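Side-chain contacts in SusD homolog (Bacteroides thetaiotaomicron, PDB 4MRU), which probably binds glycans, perhaps mucin O-glycans, as a SusD-like outer-membrane lipoprotein with a TPR-like helical fold: residues 338-343 and 406-411; 207-212 and 434-439; 203-208 and 427-432; 325-330 and 356-361. All blocks are in the same frame, centred on the assembly; numbering follows the deposited sequence.

Contact 1 (338-343 and 406-411); sequences ALRKWN and QAFEEN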
loop_
_atom_site.group_PDB
_atom_site.type_symbol
_atom_site.label_atom_id
_atom_site.label_comp_id
_atom_site.label_asym_id
_atom_site.label_seq_id
_atom_site.Cartn_x
_atom_site.Cartn_y
_atom_site.Cartn_z
ATOM N N ALA A 338 4.396 16.264 11.645
ATOM C CA ALA A 338 4.843 17.578 12.019
ATOM C C ALA A 338 3.745 18.642 11.751
ATOM O O ALA A 338 3.507 19.516 12.577
ATOM C CB ALA A 338 6.151 17.930 11.301
ATOM N N LEU A 339 3.067 18.509 10.618
ATOM C CA LEU A 339 1.971 19.371 10.285
ATOM C C LEU A 339 0.866 19.266 11.330
ATOM O O LEU A 339 0.206 20.251 11.630
ATOM C CB LEU A 339 1.444 19.025 8.904
ATOM C CG LEU A 339 0.532 20.064 8.288
ATOM C CD1 LEU A 339 1.253 21.375 7.945
ATOM C CD2 LEU A 339 -0.101 19.495 7.041
ATOM N N ARG A 340 0.710 18.083 11.928
ATOM C CA ARG A 340 -0.288 17.844 12.959
ATOM C C ARG A 340 0.210 18.230 14.361
ATOM O O ARG A 340 -0.477 18.001 15.348
ATOM C CB ARG A 340 -0.730 16.359 12.951
ATOM C CG ARG A 340 -1.499 15.906 11.726
ATOM C CD ARG A 340 -1.831 14.431 11.765
ATOM N NE ARG A 340 -2.466 14.042 10.529
ATOM C CZ ARG A 340 -3.743 14.328 10.228
ATOM N NH1 ARG A 340 -4.529 14.998 11.060
ATOM N NH2 ARG A 340 -4.223 13.979 9.062
ATOM N N LYS A 341 1.413 18.785 14.436
ATOM C CA LYS A 341 2.035 19.220 15.682
ATOM C C LYS A 341 2.479 18.020 16.529
ATOM O O LYS A 341 2.663 18.148 17.711
ATOM C CB LYS A 341 1.108 20.174 16.491
ATOM C CG LYS A 341 0.623 21.389 15.689
ATOM C CD LYS A 341 0.053 22.536 16.532
ATOM C CE LYS A 341 -1.379 22.309 16.988
ATOM N NZ LYS A 341 -2.380 22.738 15.967
ATOM N N TRP A 342 2.672 16.856 15.918
ATOM C CA TRP A 342 3.297 15.754 16.630
ATOM C C TRP A 342 4.810 16.007 16.624
ATOM O O TRP A 342 5.336 16.657 15.691
ATOM C CB TRP A 342 3.028 14.421 15.957
ATOM C CG TRP A 342 1.622 13.991 15.935
ATOM C CD1 TRP A 342 0.538 14.725 16.275
ATOM C CD2 TRP A 342 1.139 12.754 15.483
ATOM N NE1 TRP A 342 -0.619 14.003 16.113
ATOM C CE2 TRP A 342 -0.277 12.774 15.627
ATOM C CE3 TRP A 342 1.747 11.602 15.007
ATOM C CZ2 TRP A 342 -1.060 11.697 15.312
ATOM C CZ3 TRP A 342 0.957 10.530 14.696
ATOM C CH2 TRP A 342 -0.427 10.578 14.856
ATOM N N ASN A 343 5.509 15.499 17.630
ATOM C CA ASN A 343 6.950 15.747 17.704
ATOM C C ASN A 343 7.722 14.740 16.838
ATOM O O ASN A 343 8.039 13.627 17.288
ATOM C CB ASN A 343 7.434 15.749 19.138
ATOM C CG ASN A 343 8.901 16.126 19.239
ATOM O OD1 ASN A 343 9.564 16.409 18.230
ATOM N ND2 ASN A 343 9.424 16.100 20.443
ATOM N N GLN A 406 -1.740 26.799 8.655
ATOM C CA GLN A 406 -2.878 27.638 8.215
ATOM C C GLN A 406 -3.379 27.310 6.797
ATOM O O GLN A 406 -4.351 27.902 6.335
ATOM C CB GLN A 406 -2.530 29.116 8.289
ATOM C CG GLN A 406 -2.628 29.693 9.678
ATOM C CD GLN A 406 -1.524 29.259 10.608
ATOM O OE1 GLN A 406 -0.444 28.900 10.192
ATOM N NE2 GLN A 406 -1.796 29.323 11.895
ATOM N N ALA A 407 -2.708 26.380 6.115
ATOM C CA ALA A 407 -3.234 25.757 4.912
ATOM C C ALA A 407 -3.155 24.263 5.099
ATOM O O ALA A 407 -2.529 23.557 4.316
ATOM C CB ALA A 407 -2.455 26.190 3.655
ATOM N N PHE A 408 -3.754 23.785 6.179
ATOM C CA PHE A 408 -3.534 22.426 6.633
ATOM C C PHE A 408 -3.920 21.433 5.555
ATOM O O PHE A 408 -3.143 20.556 5.228
ATOM C CB PHE A 408 -4.315 22.123 7.939
ATOM C CG PHE A 408 -4.092 20.721 8.443
ATOM C CD1 PHE A 408 -3.030 20.442 9.288
ATOM C CD2 PHE A 408 -4.908 19.674 8.038
ATOM C CE1 PHE A 408 -2.773 19.139 9.693
ATOM C CE2 PHE A 408 -4.681 18.375 8.473
ATOM C CZ PHE A 408 -3.608 18.100 9.299
ATOM N N GLU A 409 -5.154 21.518 5.049
ATOM C CA GLU A 409 -5.626 20.464 4.163
ATOM C C GLU A 409 -4.872 20.510 2.855
ATOM O O GLU A 409 -4.593 19.473 2.279
ATOM C CB GLU A 409 -7.144 20.547 3.894
ATOM C CG GLU A 409 -7.999 20.074 5.066
ATOM C CD GLU A 409 -7.850 18.587 5.401
ATOM O OE1 GLU A 409 -7.653 17.749 4.483
ATOM O OE2 GLU A 409 -7.968 18.239 6.600
ATOM N N GLU A 410 -4.517 21.703 2.389
ATOM C CA GLU A 410 -3.748 21.796 1.152
ATOM C C GLU A 410 -2.342 21.187 1.302
ATOM O O GLU A 410 -1.856 20.472 0.402
ATOM C CB GLU A 410 -3.654 23.246 0.658
ATOM C CG GLU A 410 -3.028 23.374 -0.728
ATOM C CD GLU A 410 -2.660 24.805 -1.109
ATOM O OE1 GLU A 410 -3.607 25.596 -1.327
ATOM O OE2 GLU A 410 -1.440 25.135 -1.211
ATOM N N ASN A 411 -1.673 21.452 2.423
ATOM C CA ASN A 411 -0.346 20.940 2.591
ATOM C C ASN A 411 -0.409 19.418 2.836
ATOM O O ASN A 411 0.453 18.695 2.405
ATOM C CB ASN A 411 0.428 21.697 3.718
ATOM C CG ASN A 411 1.094 22.977 3.208
ATOM O OD1 ASN A 411 1.556 23.038 2.064
ATOM N ND2 ASN A 411 1.107 23.999 4.030
#
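Leu-339 and Arg-340 close around the ring of Phe-408, which reaches across from the first turn of helix 408-423. Leu-339 comes at the ring obliquely. Its CG is 3.7 Å from Phe-408 CE1. Its CD2 makes an off-centre CH-pi contact, 4.2 Å from the ring centroid. The same CD2 lies 4.0 Å from CB of Asn-411, one turn further along. Arg-340 brings its extended chain across the ring at about a right angle. Arg-340 CG lies at the ring edge, in its plane, 3.9 Å from Phe-408 CZ. Further out, Phe-408 CZ stands over one face of the guanidinium, near its rim, and the two planes are 69° apart. The ring gets there because Phe-408 CG is opposite its backbone N (chi1 -179°). With an alanine in place of Phe-408, a gap would probably open beside Leu-339 and one face of the guanidinium would lose the ring. The guanidinium would still have polar partners: NE bridges to Glu-336 and NH2 bonds to Tyr-212. In this TPR-like fold the contact joins the end of helix 327-339, closed by a Schellman motif at Lys-341, to the start of helix 408-423. Nearby, Trp-342 packs on helix 216-229.

Contact 2 (207-212 and 434-439); sequences AMRLCY and HRRTGY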
loop_
_atom_site.group_PDB
_atom_site.type_symbol
_atom_site.label_atom_id
_atom_site.label_comp_id
_atom_site.label_asym_id
_atom_site.label_seq_id
_atom_site.Cartn_x
_atom_site.Cartn_y
_atom_site.Cartn_z
ATOM N N ALA A 207 0.665 4.109 13.336
ATOM C CA ALA A 207 0.212 5.229 14.173
ATOM C C ALA A 207 -0.500 6.290 13.344
ATOM O O ALA A 207 -1.572 6.771 13.722
ATOM C CB ALA A 207 1.380 5.828 14.949
HETATM N N MSE A 208 0.078 6.700 12.210
HETATM C CA MSE A 208 -0.519 7.784 11.419
HETATM C C MSE A 208 -1.884 7.365 10.890
HETATM O O MSE A 208 -2.806 8.171 10.830
HETATM C CB MSE A 208 0.421 8.174 10.258
HETATM C CG MSE A 208 0.069 9.535 9.676
HETATM SE SE MSE A 208 0.403 11.000 10.979
HETATM C CE MSE A 208 2.279 10.624 11.347
ATOM N N ARG A 209 -2.043 6.078 10.637
ATOM C CA ARG A 209 -3.276 5.496 10.127
ATOM C C ARG A 209 -4.428 5.769 11.063
ATOM O O ARG A 209 -5.545 5.930 10.589
ATOM C CB ARG A 209 -3.143 3.977 9.903
ATOM C CG ARG A 209 -4.285 3.406 9.076
ATOM C CD ARG A 209 -4.063 3.502 7.553
ATOM N NE ARG A 209 -3.176 2.422 7.135
ATOM C CZ ARG A 209 -2.079 2.507 6.401
ATOM N NH1 ARG A 209 -1.655 3.654 5.872
ATOM N NH2 ARG A 209 -1.419 1.377 6.162
ATOM N N LEU A 210 -4.149 5.859 12.371
ATOM C CA LEU A 210 -5.200 5.995 13.367
ATOM C C LEU A 210 -5.439 7.433 13.856
ATOM O O LEU A 210 -6.133 7.651 14.879
ATOM C CB LEU A 210 -4.886 5.115 14.585
ATOM C CG LEU A 210 -4.473 3.664 14.308
ATOM C CD1 LEU A 210 -4.365 2.908 15.623
ATOM C CD2 LEU A 210 -5.434 2.990 13.358
ATOM N N CYS A 211 -4.966 8.412 13.095
ATOM C CA CYS A 211 -5.006 9.800 13.585
ATOM C C CYS A 211 -6.442 10.380 13.613
ATOM O O CYS A 211 -6.685 11.395 14.266
ATOM C CB CYS A 211 -4.032 10.663 12.790
ATOM S SG CYS A 211 -4.678 11.028 11.143
ATOM N N TYR A 212 -7.405 9.732 12.972
ATOM C CA TYR A 212 -8.788 10.195 13.019
ATOM C C TYR A 212 -9.664 9.379 13.983
ATOM O O TYR A 212 -10.887 9.583 14.008
ATOM C CB TYR A 212 -9.406 10.203 11.596
ATOM C CG TYR A 212 -8.727 11.183 10.672
ATOM C CD1 TYR A 212 -8.875 12.549 10.860
ATOM C CD2 TYR A 212 -7.977 10.752 9.556
ATOM C CE1 TYR A 212 -8.263 13.458 10.006
ATOM C CE2 TYR A 212 -7.371 11.655 8.716
ATOM C CZ TYR A 212 -7.544 13.018 8.937
ATOM O OH TYR A 212 -6.931 13.915 8.099
ATOM N N HIS A 434 -5.365 6.961 0.745
ATOM C CA HIS A 434 -6.402 7.659 0.001
ATOM C C HIS A 434 -7.730 7.582 0.743
ATOM O O HIS A 434 -8.411 8.581 0.924
ATOM C CB HIS A 434 -6.547 7.129 -1.457
ATOM C CG HIS A 434 -7.746 7.684 -2.166
ATOM N ND1 HIS A 434 -7.754 8.925 -2.764
ATOM C CD2 HIS A 434 -9.014 7.221 -2.258
ATOM C CE1 HIS A 434 -8.968 9.197 -3.205
ATOM N NE2 HIS A 434 -9.744 8.165 -2.947
ATOM N N ARG A 435 -8.073 6.410 1.234
ATOM C CA ARG A 435 -9.245 6.295 2.107
ATOM C C ARG A 435 -9.165 7.175 3.385
ATOM O O ARG A 435 -10.144 7.814 3.793
ATOM C CB ARG A 435 -9.467 4.834 2.475
ATOM C CG ARG A 435 -9.937 4.007 1.287
ATOM C CD ARG A 435 -10.158 2.545 1.693
ATOM N NE ARG A 435 -8.895 1.856 1.869
ATOM C CZ ARG A 435 -8.729 0.710 2.537
ATOM N NH1 ARG A 435 -9.750 0.129 3.124
ATOM N NH2 ARG A 435 -7.510 0.181 2.643
ATOM N N ARG A 436 -8.020 7.172 4.019
ATOM C CA ARG A 436 -7.844 7.860 5.291
ATOM C C ARG A 436 -7.952 9.368 5.124
ATOM O O ARG A 436 -8.647 10.046 5.893
ATOM C CB ARG A 436 -6.482 7.536 5.896
ATOM C CG ARG A 436 -6.274 8.205 7.272
ATOM C CD ARG A 436 -5.028 7.681 7.968
ATOM N NE ARG A 436 -3.818 8.063 7.259
ATOM C CZ ARG A 436 -3.156 9.207 7.421
ATOM N NH1 ARG A 436 -3.560 10.105 8.295
ATOM N NH2 ARG A 436 -2.081 9.463 6.673
ATOM N N THR A 437 -7.221 9.892 4.137
ATOM C CA THR A 437 -7.034 11.328 4.025
ATOM C C THR A 437 -7.844 11.972 2.953
ATOM O O THR A 437 -7.987 13.187 2.970
ATOM C CB THR A 437 -5.544 11.671 3.727
ATOM O OG1 THR A 437 -5.200 11.253 2.402
ATOM C CG2 THR A 437 -4.621 11.010 4.735
ATOM N N GLY A 438 -8.291 11.202 1.957
ATOM C CA GLY A 438 -9.017 11.756 0.800
ATOM C C GLY A 438 -8.086 12.131 -0.337
ATOM O O GLY A 438 -8.519 12.531 -1.401
ATOM N N TYR A 439 -6.797 11.914 -0.140
ATOM C CA TYR A 439 -5.798 12.283 -1.111
ATOM C C TYR A 439 -4.884 11.113 -1.561
ATOM O O TYR A 439 -4.775 10.096 -0.876
ATOM C CB TYR A 439 -4.911 13.375 -0.531
ATOM C CG TYR A 439 -5.671 14.519 0.110
ATOM C CD1 TYR A 439 -6.634 15.228 -0.601
ATOM C CD2 TYR A 439 -5.354 14.930 1.416
ATOM C CE1 TYR A 439 -7.330 16.288 -0.019
ATOM C CE2 TYR A 439 -6.048 15.966 2.010
ATOM C CZ TYR A 439 -7.036 16.632 1.285
ATOM O OH TYR A 439 -7.685 17.678 1.857
#
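Arg-209 and Arg-436 bring their CA atoms to 7.1 Å where the C-terminal ends of helices 192-209 and 427-437 meet. Both belong to the TPR-like helical fold of this SusD homolog. The contact is built on Arg-436, whose buried side chain runs along the backbone at the end of the other helix. Its CG touches the Tyr-212 ring at the edge, in the ring plane, 3.8 Å from CD2. Its CD rests 3.2 Å from the carbonyl O of Arg-209. The chain then bends at chi3 (67°), which sets the guanidinium between Thr-437 and Met-208. Thr-437 CG2 sits over the centre of one face, 3.5 Å above it. On the opposite side the carbonyl carbon of Met-208 lies over the rim, and Met-208 CG is 3.7 Å from Arg-436 NH2. Met-208 O comes close to NH1, but the angle is too poor for a hydrogen bond. The charge is met by two glutamates: Glu-433, on the same helix, bridges to NH2, and Glu-336, on helix 327-339, to NH1. Glu-433 also bridges to Arg-209, which probably eases the nearness of two like charges. At the guanidinium edge, near its plane, Cys-211 SG lies 3.2 Å from Arg-436 NH1.

Contact 3 (203-208 and 427-432); sequences QLRMAM and GIESWS. With EDO (1,2-ethanediol), chain E; EDO (1,2-ethanediol), chain F.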
loop_
_atom_site.group_PDB
_atom_site.type_symbol
_atom_site.label_atom_id
_atom_site.label_comp_id
_atom_site.label_asym_id
_atom_site.label_seq_id
_atom_site.Cartn_x
_atom_site.Cartn_y
_atom_site.Cartn_z
ATOM N N GLN A 203 5.696 1.014 12.826
ATOM C CA GLN A 203 4.961 1.617 13.949
ATOM C C GLN A 203 4.506 3.041 13.601
ATOM O O GLN A 203 3.382 3.425 13.904
ATOM C CB GLN A 203 5.793 1.670 15.206
ATOM C CG GLN A 203 6.102 0.333 15.847
ATOM C CD GLN A 203 7.181 0.450 16.937
ATOM O OE1 GLN A 203 8.186 1.156 16.781
ATOM N NE2 GLN A 203 6.962 -0.250 18.051
ATOM N N LEU A 204 5.369 3.801 12.955
ATOM C CA LEU A 204 5.035 5.151 12.522
ATOM C C LEU A 204 3.875 5.165 11.507
ATOM O O LEU A 204 2.945 5.954 11.614
ATOM C CB LEU A 204 6.275 5.811 11.924
ATOM C CG LEU A 204 6.107 7.224 11.358
ATOM C CD1 LEU A 204 5.586 8.179 12.421
ATOM C CD2 LEU A 204 7.425 7.716 10.802
ATOM N N ARG A 205 3.956 4.283 10.517
ATOM C CA ARG A 205 2.913 4.177 9.507
ATOM C C ARG A 205 1.559 3.849 10.148
ATOM O O ARG A 205 0.570 4.478 9.876
ATOM C CB ARG A 205 3.268 3.081 8.515
ATOM C CG ARG A 205 2.237 2.898 7.433
ATOM C CD ARG A 205 2.390 1.545 6.726
ATOM N NE ARG A 205 3.304 1.637 5.595
ATOM C CZ ARG A 205 3.664 0.590 4.852
ATOM N NH1 ARG A 205 3.195 -0.621 5.146
ATOM N NH2 ARG A 205 4.490 0.759 3.827
HETATM N N MSE A 206 1.560 2.840 11.009
HETATM C CA MSE A 206 0.338 2.387 11.655
HETATM C C MSE A 206 -0.206 3.411 12.626
HETATM O O MSE A 206 -1.417 3.604 12.699
HETATM C CB MSE A 206 0.654 1.101 12.387
HETATM C CG MSE A 206 0.881 -0.050 11.413
HETATM SE SE MSE A 206 1.475 -1.653 12.423
HETATM C CE MSE A 206 0.241 -1.582 13.968
ATOM N N ALA A 207 0.665 4.109 13.336
ATOM C CA ALA A 207 0.212 5.229 14.173
ATOM C C ALA A 207 -0.500 6.290 13.344
ATOM O O ALA A 207 -1.572 6.771 13.722
ATOM C CB ALA A 207 1.380 5.828 14.949
HETATM N N MSE A 208 0.078 6.700 12.210
HETATM C CA MSE A 208 -0.519 7.784 11.419
HETATM C C MSE A 208 -1.884 7.365 10.890
HETATM O O MSE A 208 -2.806 8.171 10.830
HETATM C CB MSE A 208 0.421 8.174 10.258
HETATM C CG MSE A 208 0.069 9.535 9.676
HETATM SE SE MSE A 208 0.403 11.000 10.979
HETATM C CE MSE A 208 2.279 10.624 11.347
ATOM N N GLY A 427 0.103 -0.284 -4.118
ATOM C CA GLY A 427 -1.277 0.192 -4.241
ATOM C C GLY A 427 -2.068 0.002 -2.975
ATOM O O GLY A 427 -2.972 0.779 -2.687
ATOM N N ILE A 428 -1.768 -1.055 -2.206
ATOM C CA ILE A 428 -2.562 -1.300 -0.999
ATOM C C ILE A 428 -2.277 -0.149 -0.021
ATOM O O ILE A 428 -3.198 0.464 0.532
ATOM C CB ILE A 428 -2.318 -2.669 -0.353
ATOM C CG1 ILE A 428 -2.773 -3.814 -1.285
ATOM C CG2 ILE A 428 -3.063 -2.780 0.988
ATOM C CD1 ILE A 428 -4.265 -3.872 -1.624
ATOM N N GLU A 429 -1.019 0.220 0.155
ATOM C CA GLU A 429 -0.721 1.339 1.061
ATOM C C GLU A 429 -1.305 2.663 0.568
ATOM O O GLU A 429 -1.868 3.407 1.370
ATOM C CB GLU A 429 0.770 1.506 1.260
ATOM C CG GLU A 429 1.154 2.679 2.168
ATOM C CD GLU A 429 0.627 2.539 3.603
ATOM O OE1 GLU A 429 0.204 1.445 4.038
ATOM O OE2 GLU A 429 0.591 3.548 4.309
ATOM N N SER A 430 -1.187 2.952 -0.734
ATOM C CA SER A 430 -1.729 4.169 -1.318
ATOM C C SER A 430 -3.254 4.197 -1.253
ATOM O O SER A 430 -3.876 5.230 -1.022
ATOM C CB SER A 430 -1.245 4.313 -2.753
ATOM O OG SER A 430 0.103 4.717 -2.779
ATOM N N TRP A 431 -3.871 3.037 -1.403
ATOM C CA TRP A 431 -5.326 2.961 -1.257
ATOM C C TRP A 431 -5.736 3.307 0.178
ATOM O O TRP A 431 -6.704 4.061 0.376
ATOM C CB TRP A 431 -5.823 1.589 -1.680
ATOM C CG TRP A 431 -7.297 1.373 -1.512
ATOM C CD1 TRP A 431 -8.276 2.290 -1.653
ATOM C CD2 TRP A 431 -7.947 0.134 -1.201
ATOM N NE1 TRP A 431 -9.513 1.722 -1.434
ATOM C CE2 TRP A 431 -9.347 0.398 -1.166
ATOM C CE3 TRP A 431 -7.492 -1.165 -0.948
ATOM C CZ2 TRP A 431 -10.294 -0.589 -0.895
ATOM C CZ3 TRP A 431 -8.432 -2.154 -0.664
ATOM C CH2 TRP A 431 -9.825 -1.858 -0.655
ATOM N N SER A 432 -5.020 2.759 1.158
ATOM C CA SER A 432 -5.359 3.012 2.549
ATOM C C SER A 432 -5.193 4.467 2.830
ATOM O O SER A 432 -6.021 5.067 3.482
ATOM C CB SER A 432 -4.507 2.144 3.482
ATOM O OG SER A 432 -4.827 0.801 3.277
HETATM C C1 EDO E . 9.159 0.840 20.740
HETATM O O1 EDO E . 9.161 -0.329 19.923
HETATM C C2 EDO E . 9.840 1.950 19.976
HETATM O O2 EDO E . 8.896 2.394 19.010
HETATM C C1 EDO F . 4.534 -3.431 3.848
HETATM O O1 EDO F . 3.119 -3.209 3.828
HETATM C C2 EDO F . 4.925 -3.248 2.423
HETATM O O2 EDO F . 4.614 -1.890 2.167
#
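Arg-205 and Glu-429 stack their flat ends between helices 192-209 and 427-437, deep in the TPR-like helical fold. The side chains slide past each other in opposite directions. The guanidinium and carboxylate planes are only 18° apart. Glu-429 OE1 lies 3.3 Å above the guanidinium plane, toward the rim, and 3.5 Å from Arg-205 NE. This is a salt bridge of charges alone, since no N-H points at the oxygen. The aliphatic part joins in, with Arg-205 CG 3.6 Å from Glu-429 OE2. Bends place the groups face to face: Arg-205 turns at chi3 (-89°) and Glu-429 at chi2 (62°).

Other direct partners take up the N-H groups: Arg-205 NE bridges to Glu-329, and NH1 bonds to Gln-119. Further out, Arg-209 NH2 bridges to Glu-429 OE1 and helps to position the carboxylate. Glu-329 OE2 and Glu-429 OE2 lie close together, so Arg-205 probably offsets two buried negative charges. A leucine in place of Arg-205 would remove that cation and would probably leave both glutamates facing each other with less compensation.

A 1,2-ethanediol molecule, probably from the crystallisation liquor, bonds to the NH1 and NH2 edge of the guanidinium. Arg-205 NH2 bonds to its O2 at 3.1 Å. Arg-205 NH1 bonds to its O1 at 2.9 Å, with O1 at the guanidinium edge, in plane.

Contact 4 (325-330 and 356-361); sequences MTASEV and VKLSFE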
loop_
_atom_site.group_PDB
_atom_site.type_symbol
_atom_site.label_atom_id
_atom_site.label_comp_id
_atom_site.label_asym_id
_atom_site.label_seq_id
_atom_site.Cartn_x
_atom_site.Cartn_y
_atom_site.Cartn_z
HETATM N N MSE A 325 9.197 -0.618 2.309
HETATM C CA MSE A 325 9.166 0.655 3.015
HETATM C C MSE A 325 10.426 1.395 2.708
HETATM O O MSE A 325 11.516 0.849 2.796
HETATM C CB MSE A 325 9.033 0.410 4.515
HETATM C CG MSE A 325 9.145 1.769 5.211
HETATM SE SE MSE A 325 7.543 2.576 5.979
HETATM C CE MSE A 325 6.853 0.900 6.789
ATOM N N THR A 326 10.266 2.671 2.331
ATOM C CA THR A 326 11.399 3.494 1.972
ATOM C C THR A 326 11.557 4.737 2.852
ATOM O O THR A 326 10.635 5.210 3.527
ATOM C CB THR A 326 11.281 4.013 0.546
ATOM O OG1 THR A 326 10.183 4.951 0.490
ATOM C CG2 THR A 326 11.115 2.862 -0.427
ATOM N N ALA A 327 12.763 5.253 2.823
ATOM C CA ALA A 327 13.081 6.528 3.476
ATOM C C ALA A 327 12.159 7.642 3.032
ATOM O O ALA A 327 11.770 8.452 3.846
ATOM C CB ALA A 327 14.520 6.900 3.205
ATOM N N SER A 328 11.801 7.702 1.754
ATOM C CA SER A 328 10.858 8.728 1.279
ATOM C C SER A 328 9.517 8.625 1.996
ATOM O O SER A 328 8.980 9.614 2.483
ATOM C CB SER A 328 10.634 8.619 -0.232
ATOM O OG SER A 328 9.741 9.603 -0.681
ATOM N N GLU A 329 8.987 7.419 2.115
ATOM C CA GLU A 329 7.676 7.232 2.785
ATOM C C GLU A 329 7.746 7.695 4.237
ATOM O O GLU A 329 6.869 8.415 4.750
ATOM C CB GLU A 329 7.188 5.778 2.723
ATOM C CG GLU A 329 5.848 5.577 3.482
ATOM C CD GLU A 329 5.322 4.120 3.654
ATOM O OE1 GLU A 329 5.842 3.157 3.046
ATOM O OE2 GLU A 329 4.356 3.951 4.444
ATOM N N VAL A 330 8.829 7.330 4.911
ATOM C CA VAL A 330 9.027 7.723 6.318
ATOM C C VAL A 330 9.123 9.246 6.466
ATOM O O VAL A 330 8.513 9.819 7.349
ATOM C CB VAL A 330 10.287 7.029 6.894
ATOM C CG1 VAL A 330 10.719 7.649 8.220
ATOM C CG2 VAL A 330 9.983 5.573 7.094
ATOM N N VAL A 356 10.640 14.111 -1.023
ATOM C CA VAL A 356 10.687 14.196 -2.466
ATOM C C VAL A 356 12.131 13.899 -2.935
ATOM O O VAL A 356 12.365 13.154 -3.890
ATOM C CB VAL A 356 10.231 15.578 -2.968
ATOM C CG1 VAL A 356 10.444 15.700 -4.467
ATOM C CG2 VAL A 356 8.768 15.810 -2.630
ATOM N N LYS A 357 13.084 14.544 -2.302
ATOM C CA LYS A 357 14.515 14.352 -2.634
ATOM C C LYS A 357 14.969 12.885 -2.526
ATOM O O LYS A 357 15.717 12.377 -3.382
ATOM C CB LYS A 357 15.387 15.253 -1.784
ATOM C CG LYS A 357 15.324 16.713 -2.250
ATOM C CD LYS A 357 16.248 17.633 -1.444
ATOM C CE LYS A 357 15.741 17.771 -0.020
ATOM N NZ LYS A 357 16.339 18.973 0.657
ATOM N N LEU A 358 14.573 12.242 -1.452
ATOM C CA LEU A 358 14.852 10.837 -1.235
ATOM C C LEU A 358 14.228 9.965 -2.307
ATOM O O LEU A 358 14.854 9.007 -2.733
ATOM C CB LEU A 358 14.336 10.375 0.131
ATOM C CG LEU A 358 15.145 10.874 1.314
ATOM C CD1 LEU A 358 14.400 10.649 2.617
ATOM C CD2 LEU A 358 16.507 10.207 1.370
ATOM N N SER A 359 12.986 10.243 -2.697
ATOM C CA SER A 359 12.377 9.454 -3.776
ATOM C C SER A 359 13.141 9.652 -5.093
ATOM O O SER A 359 13.383 8.701 -5.803
ATOM C CB SER A 359 10.908 9.796 -3.946
ATOM O OG SER A 359 10.356 9.209 -5.087
ATOM N N PHE A 360 13.455 10.887 -5.468
ATOM C CA PHE A 360 14.296 11.087 -6.672
ATOM C C PHE A 360 15.610 10.311 -6.582
ATOM O O PHE A 360 16.047 9.627 -7.551
ATOM C CB PHE A 360 14.631 12.585 -6.904
ATOM C CG PHE A 360 13.544 13.366 -7.605
ATOM C CD1 PHE A 360 12.252 13.395 -7.106
ATOM C CD2 PHE A 360 13.830 14.088 -8.787
ATOM C CE1 PHE A 360 11.286 14.158 -7.716
ATOM C CE2 PHE A 360 12.850 14.857 -9.398
ATOM C CZ PHE A 360 11.572 14.863 -8.888
ATOM N N GLU A 361 16.257 10.416 -5.439
ATOM C CA GLU A 361 17.525 9.744 -5.249
ATOM C C GLU A 361 17.327 8.219 -5.405
ATOM O O GLU A 361 18.133 7.560 -6.067
ATOM C CB GLU A 361 18.138 10.100 -3.888
ATOM C CG GLU A 361 19.420 9.308 -3.563
ATOM C CD GLU A 361 19.929 9.515 -2.136
ATOM O OE1 GLU A 361 20.664 10.491 -1.893
ATOM O OE2 GLU A 361 19.574 8.724 -1.245
#
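Leu-358 lies against the first turn of helix 327-339, and its side chain can be followed along that turn. CB meets the backbone of Ser-328, 4.0 Å from CA. CG is anti to the carbonyl carbon (chi1 -73°), which directs the branch toward Ala-327. At the tip, CD1 touches Ala-327 twice: 3.6 Å from its carbonyl O and 3.8 Å from its CB. Next along the helix, Ser-359 takes over. Its CB is 3.5 Å from Ser-328 OG, but Ser-328 is modelled in two conformers, so this touch is less certain.

The helices 327-339 and 348-363 follow each other in the chain and run antiparallel, as a helical hairpin of the TPR-like fold. They come very close, with Ser-328 CA 5.2 Å from Leu-358 CA. The small side chains of Ala-327, Ser-328 and Ser-359 probably permit this. Thr-326 caps the start of helix 327-339: its OG1 accepts from Glu-329 N at 3.2 Å, with an angle of 165°.

Of the buried serine hydroxyls, Ser-359 OG bonds to Arg-275. Between the two segments the attraction is van der Waals contact. A bond from Ser-328 OG to Gly-355 O, just before 356-361, adds a polar link between the helices in the conformer where it forms.

Following the chain from the N terminus, helix 192-209 is the first to enter these contacts. It supplies 203-208 to contact 3 and 207-212 to contact 2, and the two share Ala-207 and Met-208. Both close long loops onto helix 427-437, more than 200 residues later. Contacts 4 and 1 fall within those loops. Contact 4 closes a short loop from 325-330 to 356-361. Contact 1 starts inside it, at 338-343, and ends beyond it at 406-411, so the two cross. Both use helix 327-339, contact 4 at its start and contact 1 at its end. That helix is thereby tied to helices 348-363 and 408-423. Salt bridges join contact 3 to contacts 2 and 4.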